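Local coordinates for hypothetical protein, similar to alpha-acetolactate decarboxylase (Staphylococcus aureus subsp. aureus, PDB 1XV2), which probably acts as an alpha-acetolactate decarboxylase, a zinc-dependent enzyme that converts acetolactate to acetoin with release of carbon dioxide, at residues Gln101-Met106 against Ala173-His178; Gly35-Ala40 against Ala114-Gly119; His168-Ala173 against Glu206-His211; Arg144-Glu149 against His189-Glu194. All blocks are in the same frame, centred on the assembly; numbering follows the deposited sequence.

Contact 1: residues Gln101-Met106 against Ala173-His178. With ZN (zinc ion), chain E.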
loop_
_atom_site.group_PDB
_atom_site.type_symbol
_atom_site.label_atom_id
_atom_site.label_comp_id
_atom_site.label_asym_id
_atom_site.label_seq_id
_atom_site.Cartn_x
_atom_site.Cartn_y
_atom_site.Cartn_z
ATOM N N GLN A 101 3.352 -4.089 -24.814
ATOM C CA GLN A 101 1.980 -4.139 -25.309
ATOM C C GLN A 101 1.013 -3.985 -24.137
ATOM O O GLN A 101 0.059 -3.208 -24.199
ATOM C CB GLN A 101 1.712 -5.468 -26.031
ATOM C CG GLN A 101 2.512 -5.649 -27.313
ATOM C CD GLN A 101 2.248 -4.541 -28.324
ATOM O OE1 GLN A 101 1.115 -4.341 -28.756
ATOM N NE2 GLN A 101 3.297 -3.817 -28.701
ATOM N N ILE A 102 1.271 -4.730 -23.067
ATOM C CA ILE A 102 0.429 -4.666 -21.883
ATOM C C ILE A 102 0.465 -3.248 -21.319
ATOM O O ILE A 102 -0.556 -2.718 -20.885
ATOM C CB ILE A 102 0.900 -5.689 -20.819
ATOM C CG1 ILE A 102 0.804 -7.104 -21.402
ATOM C CG2 ILE A 102 0.042 -5.581 -19.566
ATOM C CD1 ILE A 102 1.385 -8.192 -20.529
ATOM N N LYS A 103 1.639 -2.628 -21.347
ATOM C CA LYS A 103 1.789 -1.264 -20.849
ATOM C C LYS A 103 0.946 -0.303 -21.684
ATOM O O LYS A 103 0.503 0.737 -21.197
ATOM C CB LYS A 103 3.260 -0.844 -20.902
ATOM C CG LYS A 103 4.155 -1.586 -19.919
ATOM C CD LYS A 103 4.026 -1.030 -18.508
ATOM C CE LYS A 103 4.582 0.388 -18.441
ATOM N NZ LYS A 103 4.591 0.942 -17.062
ATOM N N ASN A 104 0.720 -0.665 -22.944
ATOM C CA ASN A 104 -0.078 0.156 -23.852
ATOM C C ASN A 104 -1.574 -0.049 -23.652
ATOM O O ASN A 104 -2.354 0.900 -23.743
ATOM C CB ASN A 104 0.267 -0.177 -25.309
ATOM C CG ASN A 104 1.648 0.306 -25.715
ATOM O OD1 ASN A 104 2.179 -0.105 -26.749
ATOM N ND2 ASN A 104 2.231 1.190 -24.911
ATOM N N GLU A 105 -1.969 -1.291 -23.385
ATOM C CA GLU A 105 -3.376 -1.626 -23.212
ATOM C C GLU A 105 -3.956 -1.426 -21.812
ATOM O O GLU A 105 -5.168 -1.278 -21.665
ATOM C CB GLU A 105 -3.622 -3.065 -23.673
ATOM C CG GLU A 105 -3.258 -3.302 -25.132
ATOM C CD GLU A 105 -3.908 -2.287 -26.064
ATOM O OE1 GLU A 105 -5.152 -2.167 -26.044
ATOM O OE2 GLU A 105 -3.175 -1.608 -26.816
HETATM N N MSE A 106 -3.110 -1.426 -20.787
HETATM C CA MSE A 106 -3.609 -1.225 -19.428
HETATM C C MSE A 106 -4.185 0.180 -19.302
HETATM O O MSE A 106 -3.827 1.075 -20.070
HETATM C CB MSE A 106 -2.489 -1.413 -18.401
HETATM C CG MSE A 106 -1.337 -0.436 -18.535
HETATM SE SE MSE A 106 -0.087 -0.560 -17.059
HETATM C CE MSE A 106 0.529 -2.362 -17.341
ATOM N N ALA A 173 8.551 -4.035 -8.385
ATOM C CA ALA A 173 8.772 -2.996 -9.382
ATOM C C ALA A 173 8.320 -3.420 -10.775
ATOM O O ALA A 173 9.099 -3.986 -11.537
ATOM C CB ALA A 173 10.253 -2.620 -9.406
ATOM N N GLY A 174 7.065 -3.145 -11.112
ATOM C CA GLY A 174 6.566 -3.519 -12.424
ATOM C C GLY A 174 5.810 -4.839 -12.446
ATOM O O GLY A 174 4.967 -5.091 -11.586
ATOM N N PHE A 175 6.113 -5.686 -13.429
ATOM C CA PHE A 175 5.442 -6.975 -13.564
ATOM C C PHE A 175 6.016 -8.081 -12.684
ATOM O O PHE A 175 7.230 -8.197 -12.509
ATOM C CB PHE A 175 5.486 -7.444 -15.025
ATOM C CG PHE A 175 4.665 -6.604 -15.961
ATOM C CD1 PHE A 175 3.275 -6.686 -15.954
ATOM C CD2 PHE A 175 5.279 -5.722 -16.843
ATOM C CE1 PHE A 175 2.504 -5.900 -16.815
ATOM C CE2 PHE A 175 4.517 -4.930 -17.706
ATOM C CZ PHE A 175 3.127 -5.022 -17.690
ATOM N N HIS A 176 5.123 -8.890 -12.129
ATOM C CA HIS A 176 5.512 -10.025 -11.307
ATOM C C HIS A 176 4.599 -11.132 -11.807
ATOM O O HIS A 176 3.387 -11.093 -11.592
ATOM C CB HIS A 176 5.278 -9.743 -9.821
ATOM C CG HIS A 176 5.746 -10.845 -8.920
ATOM N ND1 HIS A 176 5.734 -10.741 -7.546
ATOM C CD2 HIS A 176 6.222 -12.082 -9.199
ATOM C CE1 HIS A 176 6.182 -11.867 -7.018
ATOM N NE2 HIS A 176 6.484 -12.695 -7.999
ATOM N N ILE A 177 5.187 -12.108 -12.492
ATOM C CA ILE A 177 4.416 -13.188 -13.086
ATOM C C ILE A 177 4.962 -14.588 -12.858
ATOM O O ILE A 177 6.175 -14.798 -12.802
ATOM C CB ILE A 177 4.308 -12.988 -14.608
ATOM C CG1 ILE A 177 5.700 -12.712 -15.186
ATOM C CG2 ILE A 177 3.369 -11.832 -14.926
ATOM C CD1 ILE A 177 5.752 -12.677 -16.701
ATOM N N HIS A 178 4.045 -15.541 -12.747
ATOM C CA HIS A 178 4.390 -16.944 -12.563
ATOM C C HIS A 178 3.780 -17.704 -13.731
ATOM O O HIS A 178 2.848 -17.218 -14.371
ATOM C CB HIS A 178 3.821 -17.489 -11.249
ATOM C CG HIS A 178 4.557 -17.026 -10.030
ATOM N ND1 HIS A 178 4.250 -17.476 -8.762
ATOM C CD2 HIS A 178 5.586 -16.160 -9.881
ATOM C CE1 HIS A 178 5.060 -16.907 -7.887
ATOM N NE2 HIS A 178 5.880 -16.104 -8.540
HETATM ZN ZN ZN E . 7.428 -14.723 -7.657
HETATM O O HOH W 1 8.885 -16.185 -6.379
HETATM O O HOH W 2 8.869 -13.658 -5.904
HETATM O O HOH W 3 7.036 -15.020 -5.229
#
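The ring of Phe175 pushes its far end against the C-terminal end of helix 95-105, where Ile102 and Lys103 of its last turn and Met106 just beyond it receive the ring. Ile102 CG2 lies 3.7 Å from Phe175 CZ; the selenomethionine side chain of Met106 runs against the direction of Phe175, and its CE meets the same ring carbon at 3.7 Å. Met106 arrives there because its CG sits between the backbone N and the carbonyl carbon (chi1 62°) and the chain bends again at its last torsion, turning the methyl toward the ring. Lys103 CD passes Phe175 CE2 at 4.0 Å; its bent chain lends the ring only methylenes, while NZ goes to a salt bridge with Glu109. All three approaches are oblique to the ring. This is helix-on-sheet packing, with Phe175 projecting from strand 174-181 and stacked on Phe99 of the same helix. The next residue of the strand turns to the other side: His176 NE2 binds the zinc ion at 2.3 Å, followed by His178 NE2, with His189 as the third protein ligand and three waters completing the shell. Ile102 also packs on Val200 and Ile202 of strand 198-204, and Met106 on Phe162.

Contact 2: residues Gly35-Ala40 against Ala114-Gly119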
loop_
_atom_site.group_PDB
_atom_site.type_symbol
_atom_site.label_atom_id
_atom_site.label_comp_id
_atom_site.label_asym_id
_atom_site.label_seq_id
_atom_site.Cartn_x
_atom_site.Cartn_y
_atom_site.Cartn_z
ATOM N N GLY A 35 -9.741 -14.728 -4.057
ATOM C CA GLY A 35 -9.485 -14.758 -5.487
ATOM C C GLY A 35 -9.355 -16.124 -6.125
ATOM O O GLY A 35 -9.498 -17.154 -5.464
ATOM N N ASN A 36 -9.076 -16.120 -7.427
ATOM C CA ASN A 36 -8.914 -17.343 -8.204
ATOM C C ASN A 36 -7.702 -17.268 -9.132
ATOM O O ASN A 36 -7.385 -18.229 -9.835
ATOM C CB ASN A 36 -10.168 -17.607 -9.035
ATOM C CG ASN A 36 -10.615 -16.387 -9.811
ATOM O OD1 ASN A 36 -9.811 -15.715 -10.457
ATOM N ND2 ASN A 36 -11.909 -16.096 -9.759
ATOM N N LEU A 37 -7.030 -16.122 -9.133
ATOM C CA LEU A 37 -5.850 -15.929 -9.965
ATOM C C LEU A 37 -4.808 -15.119 -9.211
ATOM O O LEU A 37 -5.104 -14.043 -8.692
ATOM C CB LEU A 37 -6.226 -15.209 -11.264
ATOM C CG LEU A 37 -5.079 -14.858 -12.217
ATOM C CD1 LEU A 37 -5.600 -14.799 -13.642
ATOM C CD2 LEU A 37 -4.450 -13.535 -11.809
ATOM N N GLY A 38 -3.585 -15.640 -9.152
ATOM C CA GLY A 38 -2.535 -14.934 -8.445
ATOM C C GLY A 38 -1.236 -15.701 -8.303
ATOM O O GLY A 38 -1.021 -16.736 -8.937
ATOM N N ILE A 39 -0.370 -15.184 -7.444
ATOM C CA ILE A 39 0.935 -15.773 -7.208
ATOM C C ILE A 39 1.270 -15.718 -5.725
ATOM O O ILE A 39 0.708 -14.916 -4.982
ATOM C CB ILE A 39 2.016 -14.991 -7.967
ATOM C CG1 ILE A 39 2.048 -13.548 -7.452
ATOM C CG2 ILE A 39 1.715 -15.002 -9.455
ATOM C CD1 ILE A 39 2.992 -12.643 -8.202
ATOM N N ALA A 40 2.205 -16.562 -5.306
ATOM C CA ALA A 40 2.630 -16.600 -3.913
ATOM C C ALA A 40 3.773 -17.589 -3.742
ATOM O O ALA A 40 4.414 -18.001 -4.710
ATOM C CB ALA A 40 1.451 -16.998 -3.013
ATOM N N ALA A 114 -3.848 -6.723 -13.269
ATOM C CA ALA A 114 -3.603 -8.152 -13.317
ATOM C C ALA A 114 -3.535 -8.578 -14.775
ATOM O O ALA A 114 -4.201 -7.996 -15.627
ATOM C CB ALA A 114 -4.723 -8.899 -12.606
ATOM N N VAL A 115 -2.730 -9.595 -15.059
ATOM C CA VAL A 115 -2.603 -10.085 -16.419
ATOM C C VAL A 115 -2.676 -11.595 -16.487
ATOM O O VAL A 115 -2.332 -12.303 -15.538
ATOM C CB VAL A 115 -1.269 -9.657 -17.069
ATOM C CG1 VAL A 115 -1.153 -8.146 -17.068
ATOM C CG2 VAL A 115 -0.103 -10.288 -16.329
ATOM N N LYS A 116 -3.135 -12.077 -17.631
ATOM C CA LYS A 116 -3.238 -13.499 -17.879
ATOM C C LYS A 116 -2.835 -13.669 -19.333
ATOM O O LYS A 116 -3.428 -13.060 -20.223
ATOM C CB LYS A 116 -4.670 -13.992 -17.658
ATOM C CG LYS A 116 -4.794 -15.504 -17.738
ATOM C CD LYS A 116 -6.187 -15.991 -17.377
ATOM C CE LYS A 116 -6.236 -17.512 -17.379
ATOM N NZ LYS A 116 -7.566 -18.046 -16.970
ATOM N N ILE A 117 -1.804 -14.471 -19.559
ATOM C CA ILE A 117 -1.292 -14.728 -20.898
ATOM C C ILE A 117 -1.343 -16.233 -21.108
ATOM O O ILE A 117 -0.579 -16.970 -20.489
ATOM C CB ILE A 117 0.166 -14.240 -21.022
ATOM C CG1 ILE A 117 0.242 -12.754 -20.661
ATOM C CG2 ILE A 117 0.683 -14.491 -22.434
ATOM C CD1 ILE A 117 1.649 -12.232 -20.458
ATOM N N TYR A 118 -2.250 -16.687 -21.970
ATOM C CA TYR A 118 -2.406 -18.116 -22.222
ATOM C C TYR A 118 -2.232 -18.508 -23.684
ATOM O O TYR A 118 -2.749 -17.844 -24.579
ATOM C CB TYR A 118 -3.783 -18.595 -21.754
ATOM C CG TYR A 118 -4.008 -20.053 -22.068
ATOM C CD1 TYR A 118 -3.391 -21.049 -21.311
ATOM C CD2 TYR A 118 -4.748 -20.436 -23.189
ATOM C CE1 TYR A 118 -3.494 -22.391 -21.665
ATOM C CE2 TYR A 118 -4.856 -21.775 -23.555
ATOM C CZ TYR A 118 -4.224 -22.747 -22.791
ATOM O OH TYR A 118 -4.294 -24.070 -23.172
ATOM N N GLY A 119 -1.523 -19.609 -23.911
ATOM C CA GLY A 119 -1.293 -20.087 -25.263
ATOM C C GLY A 119 0.014 -20.850 -25.361
ATOM O O GLY A 119 0.419 -21.521 -24.409
#
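Leu37 and Lys116 meet through carbon atoms alone: Leu37 CD1 lies 4.0 Å from Lys116 CD, the two side chains running obliquely past one another. The lysine is extended, with CG anti to the backbone N (chi1 -173°), and the aliphatic middle of the chain passes the leucine methyl. Its NZ continues to a long, weak ion pair with Asp53. From side chain to backbone, Leu37 CD2 comes no nearer to Val115 O than 4.5 Å, too far for a real contact. Leu37 points across from its strand to strand 113-118; the nearest CA atoms, of Leu37 and Lys116, are 8.7 Å apart. The backbone polar groups here are engaged within the mixed sheet, where Asn36 and Leu37 both face Thr80 in a classic beta bulge at the start of strand 37-42. The contact joins that strand, held between strands 48-52 and 77-80, to strand 113-118 of the large antiparallel sheet, with Phe82 touching both Leu37 and Lys116 and Val159 of strand 154-163 packing on Leu37.

Contact 3: residues His168-Ala173 against Glu206-His211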
loop_
_atom_site.group_PDB
_atom_site.type_symbol
_atom_site.label_atom_id
_atom_site.label_comp_id
_atom_site.label_asym_id
_atom_site.label_seq_id
_atom_site.Cartn_x
_atom_site.Cartn_y
_atom_site.Cartn_z
ATOM N N HIS A 168 6.392 0.336 -5.236
ATOM C CA HIS A 168 7.525 -0.575 -5.315
ATOM C C HIS A 168 7.982 -0.866 -3.883
ATOM O O HIS A 168 8.237 0.053 -3.107
ATOM C CB HIS A 168 8.660 0.056 -6.131
ATOM C CG HIS A 168 8.373 0.140 -7.601
ATOM N ND1 HIS A 168 9.259 0.694 -8.502
ATOM C CD2 HIS A 168 7.313 -0.283 -8.329
ATOM C CE1 HIS A 168 8.758 0.606 -9.723
ATOM N NE2 HIS A 168 7.578 0.016 -9.645
ATOM N N GLY A 169 8.074 -2.145 -3.534
ATOM C CA GLY A 169 8.465 -2.517 -2.185
ATOM C C GLY A 169 7.297 -3.246 -1.547
ATOM O O GLY A 169 7.448 -4.357 -1.037
ATOM N N VAL A 170 6.129 -2.611 -1.570
ATOM C CA VAL A 170 4.911 -3.215 -1.036
ATOM C C VAL A 170 4.629 -4.360 -1.999
ATOM O O VAL A 170 4.277 -5.471 -1.602
ATOM C CB VAL A 170 3.733 -2.211 -1.053
ATOM C CG1 VAL A 170 2.447 -2.891 -0.586
ATOM C CG2 VAL A 170 4.057 -1.034 -0.156
ATOM N N GLY A 171 4.809 -4.057 -3.277
ATOM C CA GLY A 171 4.639 -5.039 -4.330
ATOM C C GLY A 171 5.983 -5.086 -5.031
ATOM O O GLY A 171 6.995 -4.735 -4.427
ATOM N N SER A 172 6.015 -5.505 -6.291
ATOM C CA SER A 172 7.280 -5.567 -7.016
ATOM C C SER A 172 7.342 -4.491 -8.091
ATOM O O SER A 172 6.323 -4.085 -8.636
ATOM C CB SER A 172 7.467 -6.948 -7.644
ATOM O OG SER A 172 6.353 -7.294 -8.441
ATOM N N ALA A 173 8.551 -4.035 -8.385
ATOM C CA ALA A 173 8.772 -2.996 -9.382
ATOM C C ALA A 173 8.320 -3.420 -10.775
ATOM O O ALA A 173 9.099 -3.986 -11.537
ATOM C CB ALA A 173 10.253 -2.620 -9.406
ATOM N N GLU A 206 -9.131 -0.756 -9.010
ATOM C CA GLU A 206 -9.538 0.519 -8.440
ATOM C C GLU A 206 -9.195 0.503 -6.952
ATOM O O GLU A 206 -8.973 1.547 -6.339
ATOM C CB GLU A 206 -11.047 0.709 -8.625
ATOM C CG GLU A 206 -11.572 2.084 -8.241
ATOM C CD GLU A 206 -13.082 2.185 -8.379
ATOM O OE1 GLU A 206 -13.628 1.637 -9.360
ATOM O OE2 GLU A 206 -13.724 2.818 -7.515
ATOM N N THR A 207 -9.147 -0.697 -6.380
ATOM C CA THR A 207 -8.839 -0.861 -4.965
ATOM C C THR A 207 -7.769 -1.917 -4.704
ATOM O O THR A 207 -7.786 -2.998 -5.289
ATOM C CB THR A 207 -10.092 -1.255 -4.165
ATOM O OG1 THR A 207 -11.093 -0.245 -4.322
ATOM C CG2 THR A 207 -9.753 -1.404 -2.681
ATOM N N PHE A 208 -6.847 -1.575 -3.811
ATOM C CA PHE A 208 -5.751 -2.447 -3.407
ATOM C C PHE A 208 -5.981 -2.751 -1.931
ATOM O O PHE A 208 -5.940 -1.849 -1.095
ATOM C CB PHE A 208 -4.419 -1.718 -3.589
ATOM C CG PHE A 208 -3.227 -2.475 -3.079
ATOM C CD1 PHE A 208 -2.819 -3.654 -3.687
ATOM C CD2 PHE A 208 -2.497 -1.992 -1.998
ATOM C CE1 PHE A 208 -1.697 -4.343 -3.224
ATOM C CE2 PHE A 208 -1.375 -2.673 -1.530
ATOM C CZ PHE A 208 -0.975 -3.849 -2.144
ATOM N N GLN A 209 -6.231 -4.016 -1.612
ATOM C CA GLN A 209 -6.479 -4.416 -0.228
ATOM C C GLN A 209 -5.277 -5.139 0.377
ATOM O O GLN A 209 -4.997 -6.290 0.037
ATOM C CB GLN A 209 -7.717 -5.314 -0.167
ATOM C CG GLN A 209 -8.171 -5.676 1.235
ATOM C CD GLN A 209 -9.461 -6.469 1.228
ATOM O OE1 GLN A 209 -10.413 -6.102 0.548
ATOM N NE2 GLN A 209 -9.502 -7.556 1.992
ATOM N N GLN A 210 -4.572 -4.454 1.273
ATOM C CA GLN A 210 -3.384 -5.010 1.922
ATOM C C GLN A 210 -3.703 -5.591 3.296
ATOM O O GLN A 210 -4.198 -4.887 4.175
ATOM C CB GLN A 210 -2.309 -3.927 2.069
ATOM C CG GLN A 210 -1.050 -4.388 2.795
ATOM C CD GLN A 210 -0.260 -5.416 2.007
ATOM O OE1 GLN A 210 0.338 -5.099 0.977
ATOM N NE2 GLN A 210 -0.258 -6.656 2.483
ATOM N N HIS A 211 -3.403 -6.874 3.479
ATOM C CA HIS A 211 -3.666 -7.551 4.743
ATOM C C HIS A 211 -2.361 -7.860 5.465
ATOM O O HIS A 211 -1.378 -8.266 4.845
ATOM C CB HIS A 211 -4.456 -8.837 4.487
ATOM C CG HIS A 211 -4.811 -9.591 5.730
ATOM N ND1 HIS A 211 -4.208 -10.781 6.077
ATOM C CD2 HIS A 211 -5.710 -9.325 6.708
ATOM C CE1 HIS A 211 -4.719 -11.217 7.215
ATOM N NE2 HIS A 211 -5.633 -10.350 7.619
#
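Val170 points from the loop between strands 154-163 and 174-181 at strand 207-211, the strand through which the mixed sheet runs on antiparallel into the second subunit of the dimer. From its CA, the CB is directed toward the strand, and there the side chain forks. CG1, anti to the backbone N (chi1 176°), is the branch that makes the contact: it sits 3.9 Å from Phe208 CZ, similarly near Phe208 CE2, and 3.4 Å from Gln210 OE1. It thus rests against an aromatic ring and an amide side by side, carried by two residues on the same side of the strand. The approach to the ring is oblique, and the methyl beside the amide oxygen makes a van der Waals contact.

The amide has its polar partners close by. Gln10 NE2 donates to Gln210 OE1, and Gln210 NE2 is bonded to Gly12 O, so residues at the end of strand 7-11 and just beyond it hold the group that Val170 touches. Val170 also packs on Phe167 of the second subunit, which brings the loop to the dimer interface, and its own carbonyl oxygen accepts from Gln10. A bend at chi2 (67°) lets Gln210 NE2 reach forward to the next residue, donating to His211 O at 3.1 Å from above the carbonyl plane, while that oxygen lies in the plane of the glutamine amide.

Contact 4: residues Arg144-Glu149 against His189-Glu194. With ZN (zinc ion), chain E.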
loop_
_atom_site.group_PDB
_atom_site.type_symbol
_atom_site.label_atom_id
_atom_site.label_comp_id
_atom_site.label_asym_id
_atom_site.label_seq_id
_atom_site.Cartn_x
_atom_site.Cartn_y
_atom_site.Cartn_z
ATOM N N ARG A 144 19.903 -16.268 -4.937
ATOM C CA ARG A 144 21.250 -16.449 -5.466
ATOM C C ARG A 144 21.685 -17.905 -5.616
ATOM O O ARG A 144 22.765 -18.183 -6.141
ATOM C CB ARG A 144 22.253 -15.685 -4.600
ATOM C CG ARG A 144 22.187 -14.181 -4.801
ATOM C CD ARG A 144 22.993 -13.428 -3.760
ATOM N NE ARG A 144 22.978 -11.991 -4.016
ATOM C CZ ARG A 144 23.368 -11.070 -3.139
ATOM N NH1 ARG A 144 23.804 -11.436 -1.942
ATOM N NH2 ARG A 144 23.318 -9.784 -3.461
ATOM N N ARG A 145 20.847 -18.832 -5.162
ATOM C CA ARG A 145 21.149 -20.255 -5.274
ATOM C C ARG A 145 19.937 -20.978 -5.850
ATOM O O ARG A 145 19.836 -22.202 -5.788
ATOM C CB ARG A 145 21.509 -20.841 -3.903
ATOM C CG ARG A 145 20.371 -20.849 -2.886
ATOM C CD ARG A 145 20.870 -21.288 -1.510
ATOM N NE ARG A 145 19.817 -21.271 -0.495
ATOM C CZ ARG A 145 18.921 -22.237 -0.314
ATOM N NH1 ARG A 145 18.939 -23.324 -1.077
ATOM N NH2 ARG A 145 17.998 -22.112 0.631
ATOM N N GLN A 146 19.022 -20.200 -6.421
ATOM C CA GLN A 146 17.800 -20.736 -7.005
ATOM C C GLN A 146 18.036 -21.564 -8.254
ATOM O O GLN A 146 18.937 -21.282 -9.047
ATOM C CB GLN A 146 16.849 -19.600 -7.386
ATOM C CG GLN A 146 17.409 -18.698 -8.485
ATOM C CD GLN A 146 16.506 -17.529 -8.812
ATOM O OE1 GLN A 146 15.820 -17.003 -7.942
ATOM N NE2 GLN A 146 16.518 -17.103 -10.068
ATOM N N PRO A 147 17.230 -22.615 -8.439
ATOM C CA PRO A 147 17.402 -23.426 -9.638
ATOM C C PRO A 147 16.554 -22.741 -10.716
ATOM O O PRO A 147 15.605 -22.015 -10.402
ATOM C CB PRO A 147 16.849 -24.782 -9.215
ATOM C CG PRO A 147 15.752 -24.410 -8.279
ATOM C CD PRO A 147 16.386 -23.308 -7.450
ATOM N N GLU A 148 16.911 -22.949 -11.975
ATOM C CA GLU A 148 16.179 -22.355 -13.084
ATOM C C GLU A 148 15.975 -23.421 -14.148
ATOM O O GLU A 148 16.864 -24.232 -14.402
ATOM C CB GLU A 148 16.959 -21.164 -13.656
ATOM C CG GLU A 148 16.949 -19.918 -12.758
ATOM C CD GLU A 148 17.915 -18.830 -13.228
ATOM O OE1 GLU A 148 18.059 -18.641 -14.455
ATOM O OE2 GLU A 148 18.521 -18.154 -12.366
ATOM N N GLU A 149 14.795 -23.431 -14.754
ATOM C CA GLU A 149 14.481 -24.411 -15.781
ATOM C C GLU A 149 13.851 -23.703 -16.974
ATOM O O GLU A 149 13.000 -22.822 -16.816
ATOM C CB GLU A 149 13.517 -25.471 -15.233
ATOM C CG GLU A 149 13.825 -26.895 -15.694
ATOM C CD GLU A 149 12.737 -27.892 -15.311
ATOM O OE1 GLU A 149 12.324 -27.909 -14.129
ATOM O OE2 GLU A 149 12.295 -28.665 -16.192
ATOM N N HIS A 189 8.432 -18.951 -11.173
ATOM C CA HIS A 189 8.481 -17.496 -11.273
ATOM C C HIS A 189 9.159 -17.186 -12.611
ATOM O O HIS A 189 10.308 -17.567 -12.823
ATOM C CB HIS A 189 9.312 -16.940 -10.113
ATOM C CG HIS A 189 9.531 -15.459 -10.169
ATOM N ND1 HIS A 189 8.660 -14.554 -9.602
ATOM C CD2 HIS A 189 10.540 -14.728 -10.698
ATOM C CE1 HIS A 189 9.126 -13.330 -9.771
ATOM N NE2 HIS A 189 10.266 -13.407 -10.436
ATOM N N VAL A 190 8.446 -16.507 -13.507
ATOM C CA VAL A 190 8.978 -16.188 -14.831
ATOM C C VAL A 190 10.106 -15.157 -14.828
ATOM O O VAL A 190 9.960 -14.060 -14.284
ATOM C CB VAL A 190 7.857 -15.678 -15.769
ATOM C CG1 VAL A 190 8.441 -15.291 -17.132
ATOM C CG2 VAL A 190 6.799 -16.759 -15.940
ATOM N N LEU A 191 11.228 -15.526 -15.443
ATOM C CA LEU A 191 12.393 -14.651 -15.550
ATOM C C LEU A 191 12.477 -14.120 -16.973
ATOM O O LEU A 191 12.971 -13.021 -17.210
ATOM C CB LEU A 191 13.681 -15.417 -15.231
ATOM C CG LEU A 191 13.869 -15.940 -13.808
ATOM C CD1 LEU A 191 15.202 -16.676 -13.711
ATOM C CD2 LEU A 191 13.825 -14.776 -12.827
ATOM N N ASP A 192 11.990 -14.915 -17.918
ATOM C CA ASP A 192 12.013 -14.528 -19.321
ATOM C C ASP A 192 11.119 -15.472 -20.118
ATOM O O ASP A 192 10.847 -16.596 -19.683
ATOM C CB ASP A 192 13.457 -14.578 -19.841
ATOM C CG ASP A 192 13.595 -14.084 -21.271
ATOM O OD1 ASP A 192 12.804 -13.216 -21.699
ATOM O OD2 ASP A 192 14.519 -14.555 -21.966
ATOM N N PHE A 193 10.649 -15.005 -21.273
ATOM C CA PHE A 193 9.797 -15.822 -22.125
ATOM C C PHE A 193 9.609 -15.208 -23.507
ATOM O O PHE A 193 9.880 -14.025 -23.728
ATOM C CB PHE A 193 8.426 -16.034 -21.465
ATOM C CG PHE A 193 7.576 -14.797 -21.419
ATOM C CD1 PHE A 193 6.610 -14.563 -22.396
ATOM C CD2 PHE A 193 7.749 -13.856 -20.410
ATOM C CE1 PHE A 193 5.832 -13.407 -22.365
ATOM C CE2 PHE A 193 6.974 -12.697 -20.373
ATOM C CZ PHE A 193 6.015 -12.472 -21.352
ATOM N N GLU A 194 9.151 -16.037 -24.437
ATOM C CA GLU A 194 8.885 -15.601 -25.798
ATOM C C GLU A 194 7.574 -16.251 -26.223
ATOM O O GLU A 194 7.456 -17.478 -26.230
ATOM C CB GLU A 194 10.020 -16.030 -26.730
ATOM C CG GLU A 194 9.749 -15.751 -28.201
ATOM C CD GLU A 194 10.971 -15.981 -29.076
ATOM O OE1 GLU A 194 11.546 -17.091 -29.015
ATOM O OE2 GLU A 194 11.353 -15.054 -29.826
HETATM ZN ZN ZN E . 7.428 -14.723 -7.657
HETATM O O HOH W 1 8.885 -16.185 -6.379
HETATM O O HOH W 2 8.869 -13.658 -5.904
HETATM O O HOH W 3 7.036 -15.020 -5.229
#
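Leu191 sends one methyl, CD1, against the carboxylate end of Glu148, and this is the close fit of the contact. Leu191 CD1 lies 3.5 Å from Glu148 CD and equally near its OE1, the two side chains crossing at about a right angle. Leu191 CG stands anti to the carbonyl carbon (chi1 -66°), which carries the branch toward segment 144-149. The other methyl, Leu191 CD2, meets the edge of the His189 ring in its plane; that histidine binds the zinc ion through ND1 at 2.3 Å.

The looser approach is that of Gln146, which runs head-on toward Leu191 and whose NE2 stops 3.9 Å from Leu191 CD1, on a flank next to the carboxylate. Although Glu148 is itself exposed to solvent, two hydrogen bonds hold its carboxylate in place: OE1 is bonded to His125 NE2, and Gln146 NE2 donates to Glu148 OE2 at 3.2 Å with an N-H...O angle of 168°. That nearly straight bond meets OE2 from above the carboxylate plane. Gln146 OE1 is held in turn by Arg127 NH1, which fixes the other end of the amide.

Between the two segments runs strand 120-127, antiparallel to both 148-151 and 187-195. Leu191 and Asp192 both face His125 there in a classic beta bulge, at the corner where strand 187-195 turns, while Val190 packs against Ile177 and Phe179 of the adjoining strand 174-181.

Contact 2 opens first, its strand 37-42 meeting 114-119, which ties the mixed sheet to the large antiparallel one. Contact 1 opens inside that span and closes beyond it, so the two cross; it ties helix 95-105 to strand 174-181. Contact 4, from the segment leading into strand 148-151 to strand 187-195, and contact 3, from the loop before strand 174-181 to edge strand 207-211 of the mixed sheet, both open before contact 1 has closed. Contacts 1, 3 and 4 therefore cross one another, whereas contact 2 closes before 3 or 4 opens. Contacts 1 and 4 share the zinc ion, contacts 1 and 3 share Ala173, and Ile39 of contact 2 packs on His176 and His178.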